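Local atomic coordinates of transcriptional regulator, TetR family (PDB entry 5K7F), a protein that probably represses transcription as a dimeric TetR-family DNA-binding regulator linked to isovaleryl coenzyme A biosynthesis in Myxococcus xanthus. Residues V170-I173 with Y174-F177. Numbering follows the deposited sequence. Where two conformers were deposited one is given.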
# COMPACT_ATOMS: atom_id res chain seq x y z
N VAL A 170 7.35 2.68 -0.45
CA VAL A 170 7.67 2.62 -1.88
C VAL A 170 6.52 2.03 -2.67
O VAL A 170 6.12 2.57 -3.70
CB VAL A 170 8.97 1.82 -2.08
CG1 VAL A 170 9.25 1.65 -3.55
CG2 VAL A 170 10.13 2.56 -1.41
N LEU A 171 5.91 0.95 -2.17
CA LEU A 171 4.88 0.30 -2.97
C LEU A 171 3.61 1.14 -3.04
O LEU A 171 2.87 1.05 -4.03
CB LEU A 171 4.59 -1.10 -2.40
CG LEU A 171 5.80 -2.04 -2.42
CD1 LEU A 171 5.41 -3.37 -1.80
CD2 LEU A 171 6.31 -2.24 -3.83
N TRP A 172 3.32 1.95 -2.01
CA TRP A 172 2.11 2.77 -1.99
C TRP A 172 2.18 3.94 -2.97
O TRP A 172 1.14 4.57 -3.21
CB TRP A 172 1.79 3.25 -0.56
CG TRP A 172 0.28 3.37 -0.32
CD1 TRP A 172 -0.62 2.34 -0.22
CD2 TRP A 172 -0.49 4.57 -0.20
NE1 TRP A 172 -1.89 2.82 -0.05
CE2 TRP A 172 -1.84 4.19 -0.03
CE3 TRP A 172 -0.18 5.93 -0.22
CZ2 TRP A 172 -2.87 5.12 0.14
CZ3 TRP A 172 -1.22 6.86 -0.06
CH2 TRP A 172 -2.53 6.44 0.10
N ILE A 173 3.36 4.23 -3.56
CA ILE A 173 3.51 5.33 -4.54
C ILE A 173 2.51 5.20 -5.70
O ILE A 173 2.05 6.21 -6.24
CB ILE A 173 4.95 5.40 -5.03
CG1 ILE A 173 5.91 5.75 -3.88
CG2 ILE A 173 5.06 6.42 -6.15
CD1 ILE A 173 7.44 5.76 -4.34
N TYR A 174 2.17 3.98 -6.11
CA TYR A 174 1.24 3.85 -7.22
C TYR A 174 -0.12 4.48 -6.95
O TYR A 174 -0.79 4.90 -7.90
CB TYR A 174 1.10 2.38 -7.61
CG TYR A 174 0.03 1.60 -6.90
CD1 TYR A 174 -1.26 1.52 -7.42
CD2 TYR A 174 0.33 0.88 -5.76
CE1 TYR A 174 -2.22 0.77 -6.80
CE2 TYR A 174 -0.63 0.12 -5.13
CZ TYR A 174 -1.91 0.07 -5.66
OH TYR A 174 -2.89 -0.68 -5.06
N LYS A 175 -0.52 4.61 -5.68
CA LYS A 175 -1.81 5.20 -5.31
C LYS A 175 -1.88 6.70 -5.61
O LYS A 175 -2.98 7.23 -5.75
CB LYS A 175 -2.11 5.00 -3.81
CG LYS A 175 -2.52 3.58 -3.41
CD LYS A 175 -3.80 3.16 -4.10
CE LYS A 175 -4.53 2.04 -3.36
NZ LYS A 175 -3.58 1.10 -2.70
N TRP A 176 -0.74 7.39 -5.69
CA TRP A 176 -0.76 8.84 -5.80
C TRP A 176 0.15 9.41 -6.85
O TRP A 176 0.03 10.60 -7.16
CB TRP A 176 -0.40 9.48 -4.45
CG TRP A 176 0.93 9.13 -3.88
CD1 TRP A 176 1.25 8.04 -3.10
CD2 TRP A 176 2.10 9.92 -3.95
NE1 TRP A 176 2.56 8.10 -2.71
CE2 TRP A 176 3.11 9.24 -3.24
CE3 TRP A 176 2.41 11.13 -4.55
CZ2 TRP A 176 4.40 9.74 -3.13
CZ3 TRP A 176 3.67 11.61 -4.45
CH2 TRP A 176 4.65 10.94 -3.70
N PHE A 177 1.03 8.64 -7.42
CA PHE A 177 1.93 9.19 -8.42
C PHE A 177 1.23 9.29 -9.76
O PHE A 177 0.47 8.39 -10.14
CB PHE A 177 3.18 8.33 -8.53
CG PHE A 177 4.09 8.75 -9.61
CD1 PHE A 177 5.00 9.77 -9.41
CD2 PHE A 177 4.07 8.11 -10.84
CE1 PHE A 177 5.86 10.13 -10.42
CE2 PHE A 177 4.93 8.48 -11.83
CZ PHE A 177 5.82 9.50 -11.62
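Lys175 CG lies anti to its carbonyl carbon (chi1 -74°), and bends at chi2 (-62°) and chi4 shape the chain across the indole of Trp172, bringing CG over one face. Lys175 CG stands 3.6 Å from the centroid of the five-membered ring of Trp172 and close to its normal, the geometry of a CH-pi contact. Lys175 NZ donates to Tyr174 OH at 3.0 Å and forms a salt bridge with Glu118 of the second subunit. The Tyr174 ring meets Leu171 O with its edge, CD2 lying 3.1 Å from that O. The Trp176 and Trp172 side chains cross at about a right angle, their ring planes 39° apart, neither stacked nor edge-to-face, with Trp176 CD1 3.8 Å from Trp172 CE3; Trp176 also stacks on Phe164 of the second subunit. Replacing Lys175 with an alanine would probably remove the CH-pi cover that CG gives one face of Trp172, and leave Glu118 of the second subunit without this charged mate.

In this C-terminal TetR-type domain, helix 159-171 passes here into the loop before helix 185-196: Lys175 N bonds to Trp172 O, while Ile173 O accepts Phe177 N (2.9 Å) nearly straight on and Trp176 N (3.1 Å) from above the carbonyl plane. Ile173 CG2 packs on Phe177 CB at 3.6 Å, beside helices 89-105 and 185-196. Two donors thus hold Ile173 O, while Lys175 lays CB and CG against an indole and sends its ammonium across the dimer interface.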